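Local coordinates for protein Alpha/beta hydrolase (Enterobacter asburiae, PDB 6KMO) that probably hydrolyses carboxylic ester bonds, as an esterase or lipase of the alpha/beta hydrolase fold, at residues A144-A149 / R248-A253; Q152-T157 / A190-Q195. The protein carries 2 engineered substitutions. All blocks are in the same frame, centred on the assembly; numbering follows the deposited sequence.

Contact 1: A144-A149 / R248-A253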
# COMPACT_ATOMS: atom_id res chain seq x y z
N ALA A 144 30.04 -17.50 -3.76
CA ALA A 144 30.58 -16.16 -3.86
C ALA A 144 30.21 -15.41 -2.59
O ALA A 144 29.21 -15.71 -1.93
CB ALA A 144 30.03 -15.41 -5.07
N HIS A 145 31.02 -14.41 -2.27
CA HIS A 145 30.77 -13.49 -1.18
C HIS A 145 30.58 -12.09 -1.74
O HIS A 145 30.80 -11.84 -2.92
CB HIS A 145 31.95 -13.52 -0.20
CG HIS A 145 32.15 -14.86 0.44
ND1 HIS A 145 31.23 -15.41 1.30
CD2 HIS A 145 33.14 -15.77 0.30
CE1 HIS A 145 31.66 -16.60 1.69
NE2 HIS A 145 32.81 -16.85 1.10
N PHE A 146 30.14 -11.17 -0.89
CA PHE A 146 30.13 -9.76 -1.26
C PHE A 146 31.49 -9.40 -1.85
O PHE A 146 32.51 -9.83 -1.31
CB PHE A 146 29.84 -8.94 0.01
CG PHE A 146 29.92 -7.44 -0.17
CD1 PHE A 146 31.08 -6.74 0.13
CD2 PHE A 146 28.81 -6.71 -0.57
CE1 PHE A 146 31.13 -5.38 -0.01
CE2 PHE A 146 28.85 -5.36 -0.71
CZ PHE A 146 30.02 -4.68 -0.44
N PRO A 147 31.54 -8.61 -2.92
CA PRO A 147 30.46 -7.93 -3.64
C PRO A 147 30.17 -8.55 -5.01
O PRO A 147 29.73 -7.83 -5.90
CB PRO A 147 31.05 -6.54 -3.84
CG PRO A 147 32.48 -6.86 -4.21
CD PRO A 147 32.85 -8.07 -3.35
N VAL A 148 30.41 -9.84 -5.18
CA VAL A 148 30.31 -10.46 -6.50
C VAL A 148 28.92 -10.26 -7.09
O VAL A 148 28.76 -9.83 -8.24
CB VAL A 148 30.68 -11.95 -6.41
CG1 VAL A 148 30.33 -12.67 -7.72
CG2 VAL A 148 32.15 -12.11 -6.09
N ALA A 149 27.88 -10.65 -6.34
CA ALA A 149 26.53 -10.61 -6.87
C ALA A 149 26.08 -9.19 -7.17
O ALA A 149 25.43 -8.95 -8.19
CB ALA A 149 25.55 -11.29 -5.91
N ARG A 248 30.23 -5.10 6.14
CA ARG A 248 28.94 -4.82 6.75
C ARG A 248 28.73 -3.34 7.01
O ARG A 248 27.58 -2.91 7.11
CB ARG A 248 28.76 -5.66 8.00
CG ARG A 248 28.61 -7.12 7.68
CD ARG A 248 28.53 -8.01 8.91
NE ARG A 248 28.46 -9.42 8.55
CZ ARG A 248 27.83 -10.37 9.24
NH1 ARG A 248 27.21 -10.09 10.37
NH2 ARG A 248 27.85 -11.61 8.79
N ASN A 249 29.79 -2.55 7.10
CA ASN A 249 29.70 -1.11 7.24
C ASN A 249 29.73 -0.38 5.90
O ASN A 249 29.74 0.86 5.88
CB ASN A 249 30.84 -0.61 8.13
CG ASN A 249 30.50 0.66 8.85
OD1 ASN A 249 29.42 0.79 9.44
ND2 ASN A 249 31.42 1.62 8.80
N ASN A 250 29.76 -1.12 4.80
CA ASN A 250 29.78 -0.58 3.44
C ASN A 250 28.34 -0.35 3.02
O ASN A 250 27.49 -1.23 3.22
CB ASN A 250 30.46 -1.64 2.58
CG ASN A 250 30.64 -1.25 1.13
OD1 ASN A 250 29.74 -0.75 0.46
ND2 ASN A 250 31.83 -1.54 0.61
N ILE A 251 28.04 0.83 2.47
CA ILE A 251 26.66 1.17 2.12
C ILE A 251 26.09 0.26 1.02
O ILE A 251 24.86 0.21 0.85
CB ILE A 251 26.49 2.65 1.74
CG1 ILE A 251 27.20 3.00 0.42
CG2 ILE A 251 26.95 3.54 2.88
CD1 ILE A 251 26.94 4.42 -0.05
N LEU A 252 26.94 -0.44 0.27
CA LEU A 252 26.46 -1.37 -0.74
C LEU A 252 26.01 -2.69 -0.14
O LEU A 252 25.45 -3.53 -0.86
CB LEU A 252 27.55 -1.64 -1.79
CG LEU A 252 28.07 -0.39 -2.50
CD1 LEU A 252 29.12 -0.79 -3.54
CD2 LEU A 252 26.95 0.40 -3.17
N ALA A 253 26.25 -2.90 1.16
CA ALA A 253 25.76 -4.03 1.92
C ALA A 253 24.71 -3.61 2.93
O ALA A 253 23.64 -4.24 3.03
CB ALA A 253 26.90 -4.76 2.63

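Contact 2: Q152-T157 / A190-Q195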
# COMPACT_ATOMS: atom_id res chain seq x y z
N GLN A 152 27.59 -8.20 -10.43
CA GLN A 152 26.86 -8.81 -11.53
C GLN A 152 25.56 -8.08 -11.78
O GLN A 152 25.21 -7.81 -12.94
CB GLN A 152 26.57 -10.28 -11.23
CG GLN A 152 27.80 -11.16 -11.24
CD GLN A 152 27.57 -12.51 -10.63
OE1 GLN A 152 26.76 -12.67 -9.73
NE2 GLN A 152 28.31 -13.49 -11.10
N ALA A 153 24.83 -7.74 -10.72
CA ALA A 153 23.57 -7.03 -10.87
C ALA A 153 23.76 -5.68 -11.54
O ALA A 153 22.99 -5.30 -12.43
CB ALA A 153 22.94 -6.85 -9.49
N TYR A 154 24.79 -4.94 -11.12
CA TYR A 154 25.05 -3.63 -11.73
C TYR A 154 25.45 -3.77 -13.20
O TYR A 154 24.96 -3.04 -14.06
CB TYR A 154 26.12 -2.84 -10.94
CG TYR A 154 26.46 -1.55 -11.65
CD1 TYR A 154 25.61 -0.48 -11.61
CD2 TYR A 154 27.59 -1.46 -12.44
CE1 TYR A 154 25.88 0.70 -12.30
CE2 TYR A 154 27.87 -0.31 -13.13
CZ TYR A 154 27.02 0.76 -13.05
OH TYR A 154 27.32 1.91 -13.75
N GLU A 155 26.35 -4.71 -13.50
CA GLU A 155 26.77 -4.90 -14.88
C GLU A 155 25.60 -5.29 -15.77
O GLU A 155 25.48 -4.82 -16.91
CB GLU A 155 27.89 -5.94 -14.95
CG GLU A 155 29.23 -5.47 -14.37
CD GLU A 155 29.92 -4.41 -15.21
OE1 GLU A 155 29.58 -4.25 -16.40
OE2 GLU A 155 30.84 -3.75 -14.68
N ALA A 156 24.71 -6.14 -15.27
CA ALA A 156 23.53 -6.52 -16.06
C ALA A 156 22.59 -5.33 -16.27
O ALA A 156 21.99 -5.18 -17.35
CB ALA A 156 22.79 -7.67 -15.38
N THR A 157 22.45 -4.48 -15.26
CA THR A 157 21.63 -3.27 -15.37
C THR A 157 22.20 -2.34 -16.42
O THR A 157 21.46 -1.82 -17.28
CB THR A 157 21.58 -2.59 -14.00
OG1 THR A 157 20.96 -3.47 -13.02
CG2 THR A 157 20.79 -1.30 -14.05
N ALA A 190 21.49 0.86 -7.28
CA ALA A 190 21.23 2.29 -7.39
C ALA A 190 22.41 3.12 -6.87
O ALA A 190 22.76 4.15 -7.47
CB ALA A 190 19.94 2.65 -6.66
N LEU A 191 23.03 2.69 -5.78
CA LEU A 191 24.16 3.44 -5.22
C LEU A 191 25.40 3.31 -6.10
O LEU A 191 26.17 4.27 -6.25
CB LEU A 191 24.43 2.99 -3.79
CG LEU A 191 23.38 3.41 -2.75
CD1 LEU A 191 23.53 2.62 -1.47
CD2 LEU A 191 23.43 4.91 -2.50
N GLN A 192 25.62 2.14 -6.71
CA GLN A 192 26.70 2.04 -7.69
C GLN A 192 26.42 2.95 -8.88
O GLN A 192 27.32 3.66 -9.35
CB GLN A 192 26.82 0.59 -8.18
CG GLN A 192 27.45 -0.36 -7.18
CD GLN A 192 27.42 -1.77 -7.70
OE1 GLN A 192 28.25 -2.16 -8.52
NE2 GLN A 192 26.45 -2.55 -7.25
N ALA A 193 25.20 2.95 -9.39
CA ALA A 193 24.86 3.80 -10.53
C ALA A 193 25.09 5.27 -10.21
O ALA A 193 25.56 6.03 -11.06
CB ALA A 193 23.43 3.54 -10.99
N LYS A 194 24.79 5.69 -8.98
CA LYS A 194 25.06 7.08 -8.61
C LYS A 194 26.56 7.35 -8.61
O LYS A 194 27.02 8.35 -9.17
CB LYS A 194 24.45 7.39 -7.25
CG LYS A 194 24.74 8.81 -6.76
CD LYS A 194 23.67 9.32 -5.81
CE LYS A 194 23.56 8.45 -4.56
NZ LYS A 194 24.84 8.42 -3.78
N GLN A 195 27.34 6.45 -8.02
CA GLN A 195 28.78 6.67 -7.96
C GLN A 195 29.41 6.67 -9.35
O GLN A 195 30.36 7.43 -9.61
CB GLN A 195 29.44 5.60 -7.08
CG GLN A 195 30.86 5.95 -6.68
CD GLN A 195 30.92 7.21 -5.84
OE1 GLN A 195 30.01 7.50 -5.05
NE2 GLN A 195 31.98 7.98 -6.00

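Contact 1: A144-A149 / R248-A253
Phe146 reaches across to Asn250, Leu252 and Ala253, joining the turn that leads into helix 148-163 of the alpha/beta hydrolase fold to the loop that follows helix 245-248. The case illustrates how one aromatic side chain can tie two loop regions together where no hydrogen bond runs between them. From CB the side chain heads for the loop, with CG anti to the backbone N (chi1 175°), and the ring is carried out until its far end does the touching. One face of the ring is covered from within its own segment: the peptide bond between Phe146 and Pro147 is cis, and Pro147 CB sits 3.7 Å above the ring plane, over the centre. Farther out, Phe146 CE2 lies 3.9 Å from Ala253 CB and 4.1 Å from Leu252 CB, while Leu252 O stands at the ring edge and is hydrogen-bonded to Ser188 OG. At the tip, Phe146 CZ meets the amide of Asn250, 3.8 Å from ND2, with ring and amide planes 75° apart.

That amide is held at both ends. ND2 donates to Leu8 O of the second subunit, whose Ile9 packs on Phe146. Asn250 OD1 closes an Asx turn, taking the N-H of Leu252 on a lone pair in the carbonyl plane, with Leu252 N to Asn250 OD1 2.8 Å and an N-H...O angle of 159°.

Contact 2: Q152-T157 / A190-Q195
Tyr154 of helix 148-163 lies against Gln192 and Ala193 of helix 181-195, and van der Waals packing accounts for the whole contact between the two segments. The first torsion of Tyr154 (chi1 175°) sets CG opposite the backbone N and sends the ring toward the neighbouring helix; Tyr154 CD1 comes 3.8 Å from Gln192 CB, and CE1 rests 3.7 Å from Ala193 CA and 4.0 Å from Ala193 CB. Gln192, extended beyond CG, runs back past the root of the tyrosine, its amide plane inclined 38° to the ring.

The two helices pack beside each other along the central sheet of the alpha/beta hydrolase fold. Helix 181-195 follows strand 174-179, and Gly178, Ser180 and Gly182 at their junction fit the GxSxG pattern of a nucleophile elbow.

Polar groups are served mostly from outside the pair. Gln192 NE2 donates to Ile150 O, one turn before Tyr154, and Tyr154 OH is hydrogen-bonded to Gly198 O. Gln192 OE1, 3.3 Å from Tyr154 CB, is buried with no hydrogen-bond partner in the model. Within helix 148-163, Ala153 O accepts twice, from Thr157 N and from Thr157 OG1, the donors approaching from opposite faces of its plane; Thr157 OG1 is 2.8 Å from Ala153 O.

Both contacts are buried and draw on helix 148-163, contact 1 at its N-terminal approach and contact 2 along its body, with centres 13 Å apart. In each an aromatic side chain reaches the opposing segment without a cross-segment hydrogen bond, but the settings differ. Contact 1 joins loop residues on both sides, and its polar amide is tied down by a turn and by the second subunit; contact 2 pairs two regular helices, with helix backbone and a following loop serving most of the polar ends. They meet through Ile251 and Leu252: Ile251 O lies 3.6 Å from Leu191 CD1, and Leu252 CD2 3.7 Å from Leu191 CB. The second subunit touches both, with its Leu8 reaching Asn250 and Gln192.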